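Local coordinates for protein ribokinase (Giardia lamblia, PDB 6WHJ) that probably phosphorylates ribose at O-5 using ATP and magnesium, yielding ribose 5-phosphate for nucleotide synthesis or the pentose phosphate pathway, at residues S14-L19 / G118-L123; E76-Y81 / I90-G95; A308-V313 / P329-V334. All blocks are in the same frame, centred on the assembly; numbering follows the deposited sequence.

In the fold
Contacts 1 and 2 adjoin, their centres 10 Å apart, and contact 2 is nested within the chain loop that contact 1 closes. A salt bridge from R17 to E76 and packing of Y15 on I77 tie segment 14-19, leading into the lid sheet, to helix 72-84 beside the nine-stranded central sheet. Contact 3, its centre about 28 Å from that of contact 1, lies across the chain's centre, where helix 301-318 meets helix 331-341. Contacts 1 and 3 are buried and contact 2 partly so. Chemistry follows place: amide-to-backbone hydrogen bonds beside the sugar pocket, apolar and CH-pi packing of helix on strand in contact 2, and an arginine and a valine around one phenylalanine ring in contact 3.

Contact 1 (S14-L19 / G118-L123); sequences SYNRDL and GANGML. With EDO (1,2-ethanediol), chain F.
N120 presents its side-chain amide to the backbone of Y15 and makes both hydrogen bonds of this contact. Its CB points toward 14-19, and CG, anti to the carbonyl carbon (chi1 -70°), brings the amide to the Y15 peptide. The amide oxygen receives the peptide N-H: N120 OD1 lies 3.0 Å from Y15 N, which is tilted 23° from the carbonyl plane. The amide nitrogen donates to the carbonyl of the same residue, with N120 ND2 2.9 Å from Y15 O and an N-H···O angle of 163°. Y15 O lies nearly in the plane of the N120 amide, whereas the nitrogen stands well above the plane of the Y15 carbonyl. With both ends of the amide engaged by one residue, its rotation is fixed; ND2 also makes a weak bond to the carbonyl of E117.

The S14 side chain lies against the same amide, CB 3.4 Å from N120 OD1. The N16 amide stands almost perpendicular to that of N120; their close atoms are poorly aligned and do not form a hydrogen bond.

The polar ends of N16 and D18 meet a 1,2-ethanediol. N16 ND2 donates to its O2 at 3.2 Å, and that hydroxyl donates to D18 OD1 at 3.1 Å. E146 also binds the diol and accepts a hydrogen bond involving S14 OG, so one carboxylate connects the diol with S14.

N16, D18 and E146 are predicted to bind the substrate. A small diol, probably from the crystallisation liquor, held among them is consistent with the sugar pocket of a PfkB-family ribokinase, between the central sheet and the lid.

Contact 2 (E76-Y81 / I90-G95); sequences EILAHY and IKQVSG
I90 is the centre of the close packing: one branch meets L78 and the other reaches Y81, neighbours on the same side of helix 72-84. Its CG2 methyl lies 3.5 Å from L78 CD1, and the two side chains lie alongside, running antiparallel. The longer branch leaves at about a right angle to the CG2 methyl. With CG1 beside the backbone N (chi1 -57°) and the chain then extended, CD1 is carried over a face of the Y81 ring, 4.2 Å from its centroid and 20° off the normal. This is a CH-pi contact, shifted toward the rim, where I90 CD1 comes 3.9 Å from Y81 CD1. I90 also packs on F64 and V68 of strand 62-69.

Toward Q92 the fit loosens and both partners are partly exposed. L78 CD1 touches the aliphatic CG of Q92 at 4.0 Å, while its other methyl, CD2, lies 3.8 Å from Q92 OE1 with no polar bond between them. The amide is held elsewhere: Q92 NE2 donates to D75 and to the carbonyl of G69, which probably holds the amide with OE1 on the leucine side.

No hydrogen bond links 76-81 to 90-95; D75, which accepts from Q92, lies one turn back on the same helix. The helix of this beta-alpha-beta unit is therefore seated on edge strand 91-93 mainly by apolar packing of L78 and Y81 on I90, with the Q92-D75 bond adding a polar tie at the more exposed end. G69 and D75 probably help to set the orientation of the glutamine, and S46 of helix 44-55, a predicted substrate-binding residue bonded to the Y81 hydroxyl, that of the tyrosine.

Contact 3 (A308-V313 / P329-V334); sequences ARFASV and PRRQEV
R331 NE, 3.6 Å from F310 CZ across the contact, is salt-bridged to D335 one helical turn further on. The rest of the guanidinium is held as well, NH1 by E286 of helix 272-287 and NH2 by the carbonyl of V55. Between them these partners fix the group, and the F310 ring meets it end-on: F310 CZ stands 3.5 Å above the middle of the R331 guanidinium plane, with the two planes 66° apart. The arginine thus offers a face and the phenylalanine its rim, with R331 CD at the ring edge.

V334 takes a face of the same ring. Its CG1, anti to the backbone N (chi1 -177°), sits 4.0 Å from the F310 centroid in a CH-pi contact, 27° off the normal. V313 adds a looser contact beside it, its CG1 4.3 Å from V334 CG1.

Across the helices there is no hydrogen bond; the contact is apolar apart from the ring rim set on the guanidinium face. Neighbouring carboxylates probably offset the arginine's charge, allowing its flat face to serve as a packing surface where helix 331-341 begins against helix 301-318.

Contact 1 (S14-L19 / G118-L123)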
ATOM      1  N   SER B  14       4.243  12.566  13.768  1.00 25.05           N
ATOM      2  CA  SER B  14       4.324  12.231  12.357  1.00 24.34           C
ATOM      3  C   SER B  14       3.132  12.741  11.558  1.00 25.23           C
ATOM      4  O   SER B  14       2.028  12.929  12.085  1.00 26.14           O
ATOM      5  CB  SER B  14       4.422  10.720  12.196  1.00 23.14           C
ATOM      6  OG  SER B  14       3.266  10.132  12.758  1.00 27.97           O
ATOM      7  N   TYR B  15       3.372  12.955  10.267  1.00 20.93           N
ATOM      8  CA  TYR B  15       2.313  13.027   9.274  1.00 21.61           C
ATOM      9  C   TYR B  15       2.588  11.945   8.242  1.00 25.42           C
ATOM     10  O   TYR B  15       3.695  11.868   7.695  1.00 23.86           O
ATOM     11  CB  TYR B  15       2.222  14.390   8.571  1.00 24.49           C
ATOM     12  CG  TYR B  15       1.262  14.304   7.399  1.00 24.77           C
ATOM     13  CD1 TYR B  15      -0.104  14.355   7.608  1.00 25.83           C
ATOM     14  CD2 TYR B  15       1.715  14.070   6.105  1.00 23.54           C
ATOM     15  CE1 TYR B  15      -0.997  14.225   6.569  1.00 24.77           C
ATOM     16  CE2 TYR B  15       0.824  13.938   5.048  1.00 25.65           C
ATOM     17  CZ  TYR B  15      -0.536  14.014   5.291  1.00 26.69           C
ATOM     18  OH  TYR B  15      -1.459  13.892   4.267  1.00 27.10           O
ATOM     19  N   ASN B  16       1.580  11.120   7.977  1.00 24.48           N
ATOM     20  CA  ASN B  16       1.635  10.121   6.925  1.00 24.89           C
ATOM     21  C   ASN B  16       0.447  10.320   5.995  1.00 26.80           C
ATOM     22  O   ASN B  16      -0.681  10.526   6.454  1.00 24.33           O
ATOM     23  CB  ASN B  16       1.594   8.691   7.495  1.00 23.74           C
ATOM     24  CG  ASN B  16       2.769   8.376   8.410  1.00 25.05           C
ATOM     25  OD1 ASN B  16       3.918   8.660   8.088  1.00 25.82           O
ATOM     26  ND2 ASN B  16       2.477   7.789   9.561  1.00 26.71           N
ATOM     27  N   ARG B  17       0.701  10.268   4.691  1.00 24.44           N
ATOM     28  CA  ARG B  17      -0.381  10.149   3.726  1.00 26.84           C
ATOM     29  C   ARG B  17      -0.805   8.682   3.699  1.00 26.03           C
ATOM     30  O   ARG B  17      -0.007   7.801   3.348  1.00 24.22           O
ATOM     31  CB  ARG B  17       0.063  10.630   2.344  1.00 27.99           C
ATOM     32  CG  ARG B  17      -1.046  10.659   1.301  1.00 26.97           C
ATOM     33  CD  ARG B  17      -2.211  11.455   1.815  1.00 29.35           C
ATOM     34  NE  ARG B  17      -3.285  11.621   0.838  1.00 32.41           N
ATOM     35  CZ  ARG B  17      -3.596  12.764   0.230  1.00 38.15           C
ATOM     36  NH1 ARG B  17      -2.918  13.879   0.495  1.00 39.19           N
ATOM     37  NH2 ARG B  17      -4.604  12.793  -0.636  1.00 41.30           N
ATOM     38  N   ASP B  18      -2.039   8.413   4.109  1.00 21.95           N
ATOM     39  CA  ASP B  18      -2.541   7.046   4.185  1.00 23.53           C
ATOM     40  C   ASP B  18      -2.981   6.586   2.797  1.00 22.08           C
ATOM     41  O   ASP B  18      -3.824   7.228   2.163  1.00 21.58           O
ATOM     42  CB  ASP B  18      -3.713   6.978   5.162  1.00 25.50           C
ATOM     43  CG  ASP B  18      -3.282   6.959   6.624  1.00 24.59           C
ATOM     44  OD1 ASP B  18      -2.086   6.760   6.927  1.00 22.49           O
ATOM     45  OD2 ASP B  18      -4.161   7.188   7.483  1.00 29.73           O
ATOM     46  N   LEU B  19      -2.373   5.516   2.294  1.00 23.64           N
ATOM     47  CA  LEU B  19      -2.794   4.903   1.035  1.00 25.45           C
ATOM     48  C   LEU B  19      -3.440   3.561   1.357  1.00 28.26           C
ATOM     49  O   LEU B  19      -2.754   2.614   1.761  1.00 29.81           O
ATOM     50  CB  LEU B  19      -1.624   4.752   0.071  1.00 26.12           C
ATOM     51  CG  LEU B  19      -0.788   6.016  -0.130  1.00 24.96           C
ATOM     52  CD1 LEU B  19       0.484   5.710  -0.912  1.00 23.56           C
ATOM     53  CD2 LEU B  19      -1.626   7.035  -0.841  1.00 22.94           C
ATOM     54  N   GLY B 118       9.776   8.162   5.941  1.00 23.59           N
ATOM     55  CA  GLY B 118      10.144   9.259   5.058  1.00 25.59           C
ATOM     56  C   GLY B 118      10.607  10.464   5.851  1.00 25.83           C
ATOM     57  O   GLY B 118      11.447  10.361   6.754  1.00 25.08           O
ATOM     58  N   ALA B 119      10.015  11.619   5.543  1.00 24.72           N
ATOM     59  CA  ALA B 119      10.446  12.870   6.150  1.00 27.96           C
ATOM     60  C   ALA B 119      10.190  12.917   7.651  1.00 28.43           C
ATOM     61  O   ALA B 119      10.760  13.779   8.336  1.00 27.68           O
ATOM     62  CB  ALA B 119       9.762  14.051   5.461  1.00 27.31           C
ATOM     63  N   ASN B 120       9.352  12.021   8.179  1.00 25.66           N
ATOM     64  CA  ASN B 120       9.184  11.961   9.626  1.00 24.52           C
ATOM     65  C   ASN B 120      10.497  11.622  10.316  1.00 27.19           C
ATOM     66  O   ASN B 120      10.732  12.049  11.455  1.00 27.61           O
ATOM     67  CB  ASN B 120       8.102  10.941   9.977  1.00 24.21           C
ATOM     68  CG  ASN B 120       6.717  11.403   9.567  1.00 27.18           C
ATOM     69  OD1 ASN B 120       6.275  12.486   9.965  1.00 27.17           O
ATOM     70  ND2 ASN B 120       6.037  10.605   8.740  1.00 22.52           N
ATOM     71  N   GLY B 121      11.396  10.926   9.618  1.00 24.17           N
ATOM     72  CA  GLY B 121      12.692  10.602  10.180  1.00 26.31           C
ATOM     73  C   GLY B 121      13.660  11.773  10.273  1.00 29.83           C
ATOM     74  O   GLY B 121      14.720  11.616  10.892  1.00 32.28           O
ATOM     75  N   MET B 122      13.334  12.932   9.685  1.00 27.71           N
ATOM     76  CA  MET B 122      14.190  14.111   9.798  1.00 28.88           C
ATOM     77  C   MET B 122      13.783  15.058  10.920  1.00 28.61           C
ATOM     78  O   MET B 122      14.498  16.041  11.163  1.00 27.51           O
ATOM     79  CB  MET B 122      14.220  14.918   8.493  1.00 28.55           C
ATOM     80  CG  MET B 122      15.207  14.428   7.456  1.00 33.27           C
ATOM     81  SD  MET B 122      14.670  12.962   6.575  1.00 43.18           S
ATOM     82  CE  MET B 122      15.965  12.902   5.327  1.00 35.47           C
ATOM     83  N   LEU B 123      12.649  14.817  11.579  1.00 25.35           N
ATOM     84  CA  LEU B 123      12.153  15.699  12.635  1.00 25.52           C
ATOM     85  C   LEU B 123      13.050  15.533  13.854  1.00 26.11           C
ATOM     86  O   LEU B 123      12.960  14.537  14.572  1.00 24.86           O
ATOM     87  CB  LEU B 123      10.698  15.375  12.964  1.00 28.21           C
ATOM     88  CG  LEU B 123       9.958  16.292  13.945  1.00 26.72           C
ATOM     89  CD1 LEU B 123       9.870  17.676  13.371  1.00 23.18           C
ATOM     90  CD2 LEU B 123       8.571  15.779  14.246  1.00 23.87           C
TER
HETATM   91  C1  EDO F 401      -1.334   5.754  11.589  1.00 33.01           C
HETATM   92  O1  EDO F 401      -0.242   4.825  11.648  1.00 33.32           O
HETATM   93  C2  EDO F 401      -1.637   6.115  10.136  1.00 30.93           C
HETATM   94  O2  EDO F 401      -0.394   6.339   9.456  1.00 30.69           O

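Contact 2 (E76-Y81 / I90-G95)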
ATOM      1  N   GLU B  76       0.144  19.761   0.327  1.00 31.58           N
ATOM      2  CA  GLU B  76      -1.281  19.645   0.618  1.00 31.09           C
ATOM      3  C   GLU B  76      -1.563  19.655   2.116  1.00 32.74           C
ATOM      4  O   GLU B  76      -2.591  20.192   2.540  1.00 34.91           O
ATOM      5  CB  GLU B  76      -1.861  18.375  -0.014  1.00 31.93           C
ATOM      6  CG  GLU B  76      -1.784  18.346  -1.545  1.00 42.66           C
ATOM      7  CD  GLU B  76      -2.527  17.171  -2.169  1.00 52.43           C
ATOM      8  OE1 GLU B  76      -2.677  17.155  -3.422  1.00 50.29           O
ATOM      9  OE2 GLU B  76      -2.914  16.244  -1.415  1.00 52.80           O
ATOM     10  N   ILE B  77      -0.674  19.090   2.935  1.00 27.85           N
ATOM     11  CA  ILE B  77      -0.985  19.040   4.356  1.00 31.64           C
ATOM     12  C   ILE B  77      -0.747  20.400   5.014  1.00 32.29           C
ATOM     13  O   ILE B  77      -1.488  20.782   5.929  1.00 30.13           O
ATOM     14  CB  ILE B  77      -0.218  17.895   5.053  1.00 27.12           C
ATOM     15  CG1 ILE B  77      -0.680  17.755   6.501  1.00 30.95           C
ATOM     16  CG2 ILE B  77       1.282  18.098   4.997  1.00 29.37           C
ATOM     17  CD1 ILE B  77      -2.191  17.492   6.638  1.00 27.48           C
ATOM     18  N   LEU B  78       0.248  21.169   4.554  1.00 34.02           N
ATOM     19  CA  LEU B  78       0.394  22.540   5.042  1.00 32.55           C
ATOM     20  C   LEU B  78      -0.830  23.372   4.704  1.00 37.08           C
ATOM     21  O   LEU B  78      -1.300  24.165   5.531  1.00 35.02           O
ATOM     22  CB  LEU B  78       1.624  23.221   4.447  1.00 30.91           C
ATOM     23  CG  LEU B  78       2.927  23.194   5.228  1.00 36.57           C
ATOM     24  CD1 LEU B  78       3.557  21.818   5.100  1.00 40.19           C
ATOM     25  CD2 LEU B  78       3.858  24.279   4.737  1.00 35.47           C
ATOM     26  N   ALA B  79      -1.334  23.234   3.474  1.00 36.90           N
ATOM     27  CA  ALA B  79      -2.546  23.945   3.093  1.00 34.36           C
ATOM     28  C   ALA B  79      -3.734  23.464   3.914  1.00 35.39           C
ATOM     29  O   ALA B  79      -4.582  24.266   4.325  1.00 36.51           O
ATOM     30  CB  ALA B  79      -2.808  23.768   1.601  1.00 28.00           C
ATOM     31  N   HIS B  80      -3.789  22.158   4.193  1.00 33.44           N
ATOM     32  CA  HIS B  80      -4.905  21.599   4.948  1.00 32.07           C
ATOM     33  C   HIS B  80      -4.965  22.192   6.346  1.00 32.82           C
ATOM     34  O   HIS B  80      -6.051  22.510   6.849  1.00 33.34           O
ATOM     35  CB  HIS B  80      -4.775  20.076   5.018  1.00 30.52           C
ATOM     36  CG  HIS B  80      -5.920  19.394   5.701  1.00 30.84           C
ATOM     37  ND1 HIS B  80      -7.235  19.610   5.348  1.00 31.00           N
ATOM     38  CD2 HIS B  80      -5.947  18.493   6.715  1.00 29.48           C
ATOM     39  CE1 HIS B  80      -8.021  18.876   6.116  1.00 29.39           C
ATOM     40  NE2 HIS B  80      -7.265  18.190   6.954  1.00 29.71           N
ATOM     41  N   TYR B  81      -3.803  22.364   6.984  1.00 32.43           N
ATOM     42  CA  TYR B  81      -3.780  22.953   8.316  1.00 30.58           C
ATOM     43  C   TYR B  81      -4.263  24.393   8.284  1.00 34.23           C
ATOM     44  O   TYR B  81      -4.949  24.839   9.213  1.00 35.59           O
ATOM     45  CB  TYR B  81      -2.375  22.852   8.913  1.00 31.00           C
ATOM     46  CG  TYR B  81      -2.180  21.601   9.735  1.00 32.24           C
ATOM     47  CD1 TYR B  81      -2.005  20.371   9.124  1.00 29.82           C
ATOM     48  CD2 TYR B  81      -2.176  21.648  11.126  1.00 32.85           C
ATOM     49  CE1 TYR B  81      -1.836  19.216   9.873  1.00 29.13           C
ATOM     50  CE2 TYR B  81      -2.005  20.493  11.884  1.00 28.30           C
ATOM     51  CZ  TYR B  81      -1.835  19.282  11.247  1.00 26.97           C
ATOM     52  OH  TYR B  81      -1.664  18.129  11.976  1.00 30.38           O
ATOM     53  N   ILE B  90       5.253  22.925  10.602  1.00 31.86           N
ATOM     54  CA  ILE B  90       5.562  21.820   9.700  1.00 31.38           C
ATOM     55  C   ILE B  90       6.705  22.236   8.781  1.00 32.25           C
ATOM     56  O   ILE B  90       6.554  23.121   7.928  1.00 32.42           O
ATOM     57  CB  ILE B  90       4.337  21.369   8.882  1.00 27.81           C
ATOM     58  CG1 ILE B  90       3.178  20.975   9.799  1.00 28.05           C
ATOM     59  CG2 ILE B  90       4.724  20.238   7.978  1.00 29.31           C
ATOM     60  CD1 ILE B  90       1.878  20.739   9.075  1.00 24.73           C
ATOM     61  N   LYS B  91       7.875  21.649   8.999  1.00 27.01           N
ATOM     62  CA  LYS B  91       9.042  21.929   8.186  1.00 28.24           C
ATOM     63  C   LYS B  91       9.051  21.032   6.951  1.00 28.24           C
ATOM     64  O   LYS B  91       8.900  19.813   7.063  1.00 30.82           O
ATOM     65  CB  LYS B  91      10.298  21.714   9.025  1.00 30.60           C
ATOM     66  CG  LYS B  91      10.471  22.705  10.195  1.00 32.34           C
ATOM     67  CD  LYS B  91      10.249  24.179   9.827  1.00 26.37           C
ATOM     68  CE  LYS B  91      10.229  25.026  11.105  1.00 35.97           C
ATOM     69  NZ  LYS B  91       9.893  26.475  10.931  1.00 33.32           N
ATOM     70  N   GLN B  92       9.252  21.620   5.773  1.00 28.77           N
ATOM     71  CA  GLN B  92       9.368  20.838   4.546  1.00 30.84           C
ATOM     72  C   GLN B  92      10.844  20.593   4.238  1.00 28.16           C
ATOM     73  O   GLN B  92      11.614  21.548   4.108  1.00 35.25           O
ATOM     74  CB  GLN B  92       8.674  21.540   3.380  1.00 28.34           C
ATOM     75  CG  GLN B  92       7.170  21.388   3.448  1.00 29.45           C
ATOM     76  CD  GLN B  92       6.444  21.875   2.208  1.00 33.70           C
ATOM     77  OE1 GLN B  92       6.225  23.072   2.015  1.00 39.63           O
ATOM     78  NE2 GLN B  92       6.056  20.926   1.355  1.00 31.06           N
ATOM     79  N   VAL B  93      11.231  19.320   4.106  1.00 30.94           N
ATOM     80  CA  VAL B  93      12.625  18.915   3.926  1.00 31.59           C
ATOM     81  C   VAL B  93      12.784  18.195   2.590  1.00 31.87           C
ATOM     82  O   VAL B  93      11.838  17.604   2.062  1.00 33.43           O
ATOM     83  CB  VAL B  93      13.127  18.009   5.081  1.00 27.85           C
ATOM     84  CG1 VAL B  93      12.960  18.702   6.421  1.00 28.83           C
ATOM     85  CG2 VAL B  93      12.399  16.693   5.079  1.00 31.30           C
ATOM     86  N   SER B  94      13.994  18.252   2.037  1.00 34.84           N
ATOM     87  CA  SER B  94      14.288  17.623   0.752  1.00 34.48           C
ATOM     88  C   SER B  94      14.951  16.261   0.892  1.00 33.86           C
ATOM     89  O   SER B  94      15.172  15.589  -0.125  1.00 36.92           O
ATOM     90  CB  SER B  94      15.178  18.527  -0.111  1.00 31.08           C
ATOM     91  OG  SER B  94      16.304  18.966   0.621  1.00 34.04           O
ATOM     92  N   GLY B  95      15.289  15.846   2.113  1.00 31.59           N
ATOM     93  CA  GLY B  95      16.015  14.595   2.283  1.00 35.30           C
ATOM     94  C   GLY B  95      15.176  13.388   1.906  1.00 35.61           C
ATOM     95  O   GLY B  95      15.666  12.449   1.276  1.00 40.89           O
TER

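Contact 3 (A308-V313 / P329-V334)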
ATOM      1  N   ALA B 308     -10.916  12.196  30.803  1.00 30.35           N
ATOM      2  CA  ALA B 308     -11.146  10.957  30.067  1.00 29.68           C
ATOM      3  C   ALA B 308     -12.628  10.711  29.785  1.00 30.91           C
ATOM      4  O   ALA B 308     -12.963  10.145  28.735  1.00 28.95           O
ATOM      5  CB  ALA B 308     -10.545   9.777  30.833  1.00 30.12           C
ATOM      6  N   ARG B 309     -13.528  11.146  30.681  1.00 26.90           N
ATOM      7  CA  ARG B 309     -14.956  11.064  30.375  1.00 30.84           C
ATOM      8  C   ARG B 309     -15.285  11.879  29.134  1.00 30.06           C
ATOM      9  O   ARG B 309     -16.046  11.436  28.267  1.00 31.91           O
ATOM     10  CB  ARG B 309     -15.803  11.556  31.553  1.00 29.35           C
ATOM     11  CG  ARG B 309     -15.926  10.591  32.713  1.00 33.79           C
ATOM     12  CD  ARG B 309     -16.933  11.101  33.756  1.00 43.49           C
ATOM     13  NE  ARG B 309     -16.367  12.070  34.702  1.00 44.33           N
ATOM     14  CZ  ARG B 309     -15.737  11.734  35.825  1.00 39.18           C
ATOM     15  NH1 ARG B 309     -15.579  10.456  36.145  1.00 38.14           N
ATOM     16  NH2 ARG B 309     -15.256  12.671  36.625  1.00 36.81           N
ATOM     17  N   PHE B 310     -14.701  13.069  29.032  1.00 26.46           N
ATOM     18  CA  PHE B 310     -14.877  13.903  27.854  1.00 30.02           C
ATOM     19  C   PHE B 310     -14.326  13.205  26.618  1.00 31.00           C
ATOM     20  O   PHE B 310     -14.992  13.149  25.577  1.00 30.30           O
ATOM     21  CB  PHE B 310     -14.180  15.239  28.115  1.00 32.12           C
ATOM     22  CG  PHE B 310     -14.250  16.227  26.992  1.00 29.92           C
ATOM     23  CD1 PHE B 310     -15.299  17.120  26.905  1.00 34.02           C
ATOM     24  CD2 PHE B 310     -13.221  16.322  26.072  1.00 28.90           C
ATOM     25  CE1 PHE B 310     -15.344  18.062  25.889  1.00 35.50           C
ATOM     26  CE2 PHE B 310     -13.259  17.258  25.064  1.00 29.55           C
ATOM     27  CZ  PHE B 310     -14.320  18.124  24.968  1.00 34.60           C
ATOM     28  N   ALA B 311     -13.152  12.584  26.743  1.00 31.44           N
ATOM     29  CA  ALA B 311     -12.539  11.923  25.596  1.00 30.76           C
ATOM     30  C   ALA B 311     -13.366  10.730  25.142  1.00 30.46           C
ATOM     31  O   ALA B 311     -13.436  10.445  23.941  1.00 32.89           O
ATOM     32  CB  ALA B 311     -11.108  11.497  25.927  1.00 27.68           C
ATOM     33  N   SER B 312     -13.992  10.018  26.087  1.00 28.94           N
ATOM     34  CA  SER B 312     -14.854   8.891  25.720  1.00 33.79           C
ATOM     35  C   SER B 312     -16.044   9.343  24.877  1.00 32.75           C
ATOM     36  O   SER B 312     -16.369   8.716  23.864  1.00 33.66           O
ATOM     37  CB  SER B 312     -15.342   8.164  26.976  1.00 31.42           C
ATOM     38  OG  SER B 312     -14.246   7.679  27.726  1.00 36.84           O
ATOM     39  N   VAL B 313     -16.694  10.441  25.269  1.00 29.74           N
ATOM     40  CA  VAL B 313     -17.850  10.925  24.529  1.00 33.25           C
ATOM     41  C   VAL B 313     -17.438  11.313  23.114  1.00 37.54           C
ATOM     42  O   VAL B 313     -18.135  10.998  22.138  1.00 35.97           O
ATOM     43  CB  VAL B 313     -18.509  12.097  25.286  1.00 38.22           C
ATOM     44  CG1 VAL B 313     -19.634  12.734  24.469  1.00 39.85           C
ATOM     45  CG2 VAL B 313     -19.031  11.631  26.639  1.00 37.32           C
ATOM     46  N   PRO B 329     -15.608  14.874  16.016  1.00 46.62           N
ATOM     47  CA  PRO B 329     -16.745  15.801  16.053  1.00 51.08           C
ATOM     48  C   PRO B 329     -16.329  17.222  16.428  1.00 48.53           C
ATOM     49  O   PRO B 329     -15.246  17.474  16.960  1.00 41.80           O
ATOM     50  CB  PRO B 329     -17.660  15.190  17.124  1.00 51.65           C
ATOM     51  CG  PRO B 329     -16.731  14.431  18.028  1.00 47.56           C
ATOM     52  CD  PRO B 329     -15.562  13.981  17.188  1.00 44.65           C
ATOM     53  N   ARG B 330     -17.246  18.156  16.172  1.00 52.19           N
ATOM     54  CA  ARG B 330     -17.087  19.530  16.623  1.00 50.95           C
ATOM     55  C   ARG B 330     -17.378  19.619  18.120  1.00 50.61           C
ATOM     56  O   ARG B 330     -18.125  18.808  18.676  1.00 51.34           O
ATOM     57  CB  ARG B 330     -18.007  20.467  15.839  1.00 48.92           C
ATOM     58  N   ARG B 331     -16.777  20.617  18.774  1.00 47.33           N
ATOM     59  CA  ARG B 331     -16.921  20.765  20.222  1.00 46.29           C
ATOM     60  C   ARG B 331     -18.381  20.838  20.669  1.00 53.60           C
ATOM     61  O   ARG B 331     -18.754  20.239  21.687  1.00 52.85           O
ATOM     62  CB  ARG B 331     -16.167  22.002  20.698  1.00 41.60           C
ATOM     63  CG  ARG B 331     -16.266  22.248  22.195  1.00 41.18           C
ATOM     64  CD  ARG B 331     -15.847  21.026  22.986  1.00 42.18           C
ATOM     65  NE  ARG B 331     -15.841  21.286  24.420  1.00 41.95           N
ATOM     66  CZ  ARG B 331     -14.756  21.660  25.095  1.00 39.12           C
ATOM     67  NH1 ARG B 331     -14.815  21.878  26.398  1.00 40.91           N
ATOM     68  NH2 ARG B 331     -13.603  21.814  24.466  1.00 35.56           N
ATOM     69  N   GLN B 332     -19.221  21.589  19.952  1.00 51.83           N
ATOM     70  CA  GLN B 332     -20.621  21.673  20.355  1.00 52.40           C
ATOM     71  C   GLN B 332     -21.273  20.298  20.337  1.00 53.13           C
ATOM     72  O   GLN B 332     -22.087  19.978  21.211  1.00 53.95           O
ATOM     73  CB  GLN B 332     -21.382  22.658  19.467  1.00 52.46           C
ATOM     74  CG  GLN B 332     -22.639  23.236  20.122  1.00 53.98           C
ATOM     75  CD  GLN B 332     -22.379  23.863  21.496  1.00 59.47           C
ATOM     76  OE1 GLN B 332     -23.208  23.759  22.405  1.00 58.51           O
ATOM     77  NE2 GLN B 332     -21.232  24.527  21.644  1.00 60.60           N
ATOM     78  N   GLU B 333     -20.938  19.473  19.339  1.00 56.75           N
ATOM     79  CA  GLU B 333     -21.458  18.108  19.306  1.00 56.54           C
ATOM     80  C   GLU B 333     -21.014  17.316  20.528  1.00 53.26           C
ATOM     81  O   GLU B 333     -21.801  16.548  21.094  1.00 52.21           O
ATOM     82  CB  GLU B 333     -21.016  17.398  18.027  1.00 57.20           C
ATOM     83  CG  GLU B 333     -21.494  18.052  16.749  1.00 60.21           C
ATOM     84  CD  GLU B 333     -20.771  17.511  15.537  1.00 62.88           C
ATOM     85  OE1 GLU B 333     -20.354  18.312  14.669  1.00 64.43           O
ATOM     86  OE2 GLU B 333     -20.605  16.278  15.465  1.00 63.21           O
ATOM     87  N   VAL B 334     -19.749  17.470  20.935  1.00 51.03           N
ATOM     88  CA  VAL B 334     -19.264  16.801  22.142  1.00 51.01           C
ATOM     89  C   VAL B 334     -19.950  17.362  23.382  1.00 54.04           C
ATOM     90  O   VAL B 334     -20.428  16.608  24.238  1.00 54.39           O
ATOM     91  CB  VAL B 334     -17.732  16.923  22.254  1.00 45.71           C
ATOM     92  CG1 VAL B 334     -17.237  16.164  23.469  1.00 45.67           C
ATOM     93  CG2 VAL B 334     -17.054  16.410  21.014  1.00 44.03           C
TER